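Local coordinates for arginase (Medicago truncatula, PDB 6VST) that catalyses the manganese-dependent hydrolysis of L-arginine to L-ornithine and urea, and also converts agmatine to putrescine and urea, at the interface of chains A and B and the interface of chains A and C. Numbering follows the deposited sequence. Chains: chain A/B/C, Arginase.

Contact 1: the interface of chains A and B. Residues chain A 31-32, 35, 127; chain B 45, 49.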
# COMPACT_ATOMS: atom_id res chain seq x y z
N ALA A 31 37.60 -17.86 19.76
CA ALA A 31 37.10 -17.87 18.39
C ALA A 31 36.25 -16.64 18.10
O ALA A 31 36.39 -16.01 17.04
CB ALA A 31 36.32 -19.16 18.14
N GLN A 32 35.34 -16.28 19.02
CA GLN A 32 34.59 -15.03 18.88
C GLN A 32 35.53 -13.83 18.78
O GLN A 32 35.29 -12.90 18.02
CB GLN A 32 33.64 -14.82 20.07
CG GLN A 32 32.56 -15.86 20.23
CD GLN A 32 31.98 -15.88 21.64
OE1 GLN A 32 32.64 -15.49 22.60
NE2 GLN A 32 30.74 -16.32 21.77
N VAL A 35 36.83 -13.23 15.31
CA VAL A 35 35.82 -12.59 14.46
C VAL A 35 35.72 -11.10 14.78
O VAL A 35 35.72 -10.25 13.89
CB VAL A 35 34.45 -13.29 14.61
CG1 VAL A 35 33.37 -12.50 13.90
CG2 VAL A 35 34.51 -14.71 14.04
N CYS A 127 27.91 -15.21 16.41
CA CYS A 127 29.00 -15.94 17.05
C CYS A 127 28.70 -16.27 18.51
O CYS A 127 29.56 -16.85 19.18
CB CYS A 127 30.31 -15.15 16.97
SG CYS A 127 30.99 -15.01 15.31
N GLU B 45 37.72 -15.71 8.65
CA GLU B 45 37.55 -16.07 10.06
C GLU B 45 36.15 -16.59 10.33
O GLU B 45 35.97 -17.54 11.10
CB GLU B 45 37.86 -14.87 10.97
CG GLU B 45 39.29 -14.32 10.89
CD GLU B 45 40.35 -15.24 11.47
OE1 GLU B 45 39.99 -16.35 11.93
OE2 GLU B 45 41.54 -14.85 11.47
N PHE B 49 35.33 -20.23 11.71
CA PHE B 49 34.45 -20.41 12.86
C PHE B 49 33.39 -21.47 12.57
O PHE B 49 33.24 -22.45 13.32
CB PHE B 49 33.79 -19.07 13.21
CG PHE B 49 33.00 -19.06 14.48
CD1 PHE B 49 31.72 -19.57 14.52
CD2 PHE B 49 33.52 -18.48 15.63
CE1 PHE B 49 30.97 -19.55 15.70
CE2 PHE B 49 32.78 -18.45 16.81
CZ PHE B 49 31.50 -18.99 16.84
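The phenyl ring of B:Phe49 reaches between A:Cys127 and A:Ala31, where helix 25-57 of chain B packs on helix 26-57 of chain A in the arginase hexamer. The thiol of A:Cys127 stands over the centre of one ring face, with SG 4.1 Å above the plane. A:Ala31 meets the CD2–CE2 edge obliquely, somewhat to the other side of the plane, and its methyl CB lies 3.8 Å from B:Phe49 CD2. With CG swung away from the backbone N (chi1 -172°), B:Phe49 projects off its helix and brings its far atom, CZ, to 3.9 Å from A:Cys127 CA. A:Val35 approaches from the thiol side, its branch CG2 lying 4.2 Å from B:Phe49 CD2. That same methyl is 4.3 Å from the backbone O of B:Glu45, one helical turn before the phenylalanine. Putting an alanine in place of B:Phe49 would probably leave the thiol of A:Cys127 without the face it covers and the A:Ala31 methyl without the ring edge it packs on. The loop carrying A:Cys127 is in turn tied to the A-chain helix by A:Gln32, whose amide is nearly coplanar with its acceptor. A:Gln32 NE2 donates to A:Cys127 O at 2.9 Å, nearly straight (164° at H), and the same carbonyl O is 3.7 Å from B:Phe49 CZ.

Contact 2: the interface of chains A and C. Residues chain A 229, 241, 243; chain C 102-103, 299.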
# COMPACT_ATOMS: atom_id res chain seq x y z
N ARG A 229 9.39 10.96 34.67
CA ARG A 229 9.45 12.34 35.12
C ARG A 229 10.32 12.46 36.37
O ARG A 229 10.99 13.49 36.57
CB ARG A 229 8.05 12.89 35.39
CG ARG A 229 7.14 13.00 34.16
CD ARG A 229 5.82 13.70 34.50
NE ARG A 229 4.95 13.83 33.32
CZ ARG A 229 5.06 14.81 32.42
NH1 ARG A 229 6.00 15.74 32.58
NH2 ARG A 229 4.24 14.86 31.36
N GLU A 241 8.51 19.39 26.43
CA GLU A 241 7.37 18.64 25.92
C GLU A 241 6.67 19.43 24.82
O GLU A 241 6.71 20.66 24.79
CB GLU A 241 6.41 18.34 27.07
CG GLU A 241 7.02 17.44 28.12
CD GLU A 241 6.12 17.23 29.31
OE1 GLU A 241 4.97 16.75 29.14
OE2 GLU A 241 6.55 17.55 30.43
N ARG A 243 3.59 20.01 24.40
CA ARG A 243 2.54 20.90 24.86
C ARG A 243 3.04 22.28 25.28
O ARG A 243 2.21 23.18 25.43
CB ARG A 243 1.78 20.26 26.03
CG ARG A 243 2.60 20.02 27.29
CD ARG A 243 1.78 19.20 28.27
NE ARG A 243 2.61 18.65 29.32
CZ ARG A 243 2.37 18.84 30.61
NH1 ARG A 243 1.31 19.55 30.98
NH2 ARG A 243 3.19 18.30 31.51
N GLU C 102 -0.59 12.44 27.95
CA GLU C 102 0.45 13.47 27.80
C GLU C 102 0.64 14.26 29.09
O GLU C 102 1.76 14.67 29.40
CB GLU C 102 0.12 14.44 26.66
CG GLU C 102 0.28 13.84 25.24
CD GLU C 102 0.68 14.88 24.19
OE1 GLU C 102 0.63 16.10 24.49
OE2 GLU C 102 1.07 14.49 23.06
N GLU C 103 -0.45 14.52 29.82
CA GLU C 103 -0.37 15.31 31.04
C GLU C 103 -0.34 14.45 32.30
O GLU C 103 -0.48 14.98 33.40
CB GLU C 103 -1.52 16.32 31.07
CG GLU C 103 -1.45 17.26 29.87
CD GLU C 103 -2.32 18.51 29.99
OE1 GLU C 103 -3.56 18.38 30.16
OE2 GLU C 103 -1.76 19.63 29.88
N GLN C 299 -6.66 20.07 25.63
CA GLN C 299 -5.97 20.03 26.92
C GLN C 299 -6.21 21.28 27.74
O GLN C 299 -6.13 21.23 28.97
CB GLN C 299 -4.46 19.82 26.74
CG GLN C 299 -4.09 18.43 26.19
CD GLN C 299 -2.60 18.31 25.84
OE1 GLN C 299 -1.89 19.31 25.74
NE2 GLN C 299 -2.13 17.07 25.67
O HOH W 1 3.27 17.14 25.18
O HOH W 2 3.79 15.33 27.29
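Helix 226-235, the end of strand 238-241 and the 3-10 helix 242-244 of chain A meet a loop of chain C, at C:Glu102 and C:Glu103, and the end of its helix 291-300. In this arginase-family subunit the A side is a buttressed arginine pair. A:Arg229 takes A:Glu241 end-on, NH1 to OE2 at 2.9 Å and NH2 to OE1 at 3.0 Å. A:Arg243 NE bonds the same OE1 at 3.0 Å from the opposite face of the carboxylate; the two arginines would hold that carboxylate against turning and probably offset much of its charge. A chi1 of 64° wedges A:Arg243 CG between its backbone N and carbonyl carbon; from there the extended chain runs past C:Glu103. The guanidinium and the C:Glu103 carboxylate stand almost perpendicular (86°), and the salt bridge from NH1 to OE2, at 3.3 Å, is a weak hydrogen bond. A:Arg243 CB, at the side-chain root, lies near C:Gln299 OE1. Two linked waters complete the crossing: water 2 joins A:Glu241 OE1 to the backbone O of C:Glu102, and water 1 joins A:Arg243 N to C:Glu102 OE1 at 2.9 Å. C:Gln299 NE2 reaches that same OE1 from above the carboxylate plane at 3.2 Å, probably steadying the group that binds water 1.

Contact 3: the interface of chains A and C. Residues chain A 285-287; chain C 102, 291-292, 327, 330.
C:Lys330 reaches across to A:Glu285 and A:Pro286, its chain crossing that of A:Glu285 at about a right angle. CB and CG rest against the CE2–CZ edge of the C:Phe291 ring in their own chain. CD reaches the proline, 4.0 Å from A:Pro286 CD, and CE passes A:Glu285 OE2. With CG turned away from the backbone N (chi1 -176°) and the rest of the chain extended, NZ arrives at a cluster of three oxygens. There the ammonium bonds A:Glu285 OE2 at 2.8 Å, using the anti lone pair of that oxygen, and A:Pro286 O at 2.9 Å, in the carbonyl plane. It also bonds C:Glu102 OE2 at 2.8 Å within chain C. The two carboxylate oxygens remain 5.0 Å apart, A:Glu285 OE2 from C:Glu102 OE2, and the lysine between them would be expected to temper their repulsion. C:Arg292 positions C:Glu102 end-on, NH1 and NH2 each meeting a syn lone pair. Its NH2 also crosses to A:Gly287 O at 3.0 Å, in the carbonyl plane on a lone pair (157° at H). Alongside, A:Pro286 points its CB at the centre of one face of C:Phe291, a CH-pi contact 3.7 Å from the ring centroid, while its CG touches C:Val327 CG2. In the fold, the chain A loop just before helix 291-300 is inserted between two helices of chain C: C:Phe291 and C:Arg292 begin helix 291-300, and C:Val327 and C:Lys330 lie about one turn apart on helix 323-339.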
# COMPACT_ATOMS: atom_id res chain seq x y z
N GLU A 285 3.88 8.31 17.35
CA GLU A 285 3.30 9.12 18.41
C GLU A 285 2.74 10.40 17.80
O GLU A 285 3.50 11.34 17.51
CB GLU A 285 4.35 9.39 19.48
CG GLU A 285 3.79 10.04 20.72
CD GLU A 285 2.83 9.14 21.53
OE1 GLU A 285 3.08 7.91 21.64
OE2 GLU A 285 1.84 9.70 22.05
N PRO A 286 1.42 10.48 17.60
CA PRO A 286 0.84 11.65 16.91
C PRO A 286 1.09 12.94 17.67
O PRO A 286 1.16 12.97 18.91
CB PRO A 286 -0.66 11.32 16.85
CG PRO A 286 -0.70 9.81 16.92
CD PRO A 286 0.43 9.41 17.84
N GLY A 287 1.19 14.04 16.91
CA GLY A 287 1.46 15.36 17.46
C GLY A 287 2.94 15.66 17.62
O GLY A 287 3.35 16.20 18.65
N GLU C 102 -0.59 12.44 27.95
CA GLU C 102 0.45 13.47 27.80
C GLU C 102 0.64 14.26 29.09
O GLU C 102 1.76 14.67 29.40
CB GLU C 102 0.12 14.44 26.66
CG GLU C 102 0.28 13.84 25.24
CD GLU C 102 0.68 14.88 24.19
OE1 GLU C 102 0.63 16.10 24.49
OE2 GLU C 102 1.07 14.49 23.06
N PHE C 291 -2.48 17.49 14.52
CA PHE C 291 -2.89 16.81 15.74
C PHE C 291 -2.67 17.69 16.97
O PHE C 291 -3.51 17.73 17.88
CB PHE C 291 -2.15 15.49 15.89
CG PHE C 291 -2.79 14.56 16.87
CD1 PHE C 291 -3.80 13.71 16.47
CD2 PHE C 291 -2.37 14.54 18.20
CE1 PHE C 291 -4.40 12.83 17.38
CE2 PHE C 291 -2.96 13.66 19.11
CZ PHE C 291 -3.97 12.81 18.71
N ARG C 292 -1.56 18.41 17.01
CA ARG C 292 -1.28 19.29 18.13
C ARG C 292 -2.30 20.43 18.23
O ARG C 292 -2.56 20.91 19.34
CB ARG C 292 0.17 19.80 17.99
CG ARG C 292 0.72 20.71 19.09
CD ARG C 292 0.95 20.03 20.44
NE ARG C 292 1.39 18.64 20.34
CZ ARG C 292 1.34 17.77 21.35
NH1 ARG C 292 0.86 18.16 22.54
NH2 ARG C 292 1.74 16.52 21.16
N VAL C 327 -4.07 7.46 15.92
CA VAL C 327 -4.57 8.83 15.99
C VAL C 327 -5.89 8.87 16.77
O VAL C 327 -6.07 9.67 17.70
CB VAL C 327 -4.73 9.41 14.56
CG1 VAL C 327 -5.61 10.66 14.54
CG2 VAL C 327 -3.35 9.66 13.90
N LYS C 330 -5.40 8.03 20.49
CA LYS C 330 -4.83 9.13 21.27
C LYS C 330 -5.87 10.21 21.55
O LYS C 330 -5.88 10.79 22.64
CB LYS C 330 -3.62 9.72 20.56
CG LYS C 330 -2.93 10.80 21.39
CD LYS C 330 -1.45 10.94 21.01
CE LYS C 330 -0.74 11.87 21.98
NZ LYS C 330 0.69 12.17 21.61

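Contact 1 belongs to the two-fold A–B interface, whereas contacts 2 and 3 are neighbouring parts of the A–C interface, which is not an exact two-fold. The C-alpha centres of contacts 2 and 3 are about 11 Å apart; contact 1 is about 48 Å from contact 2 and 46 Å from contact 3. C:Glu102 serves both contacts 2 and 3, and helix 291-300 of chain C supplies residues from its start to contact 3 and from near its end to contact 2. Each subunit therefore presents separate surfaces to different neighbours, consistent with the homohexamer, with the shared glutamate likely coupling the two A–C patches.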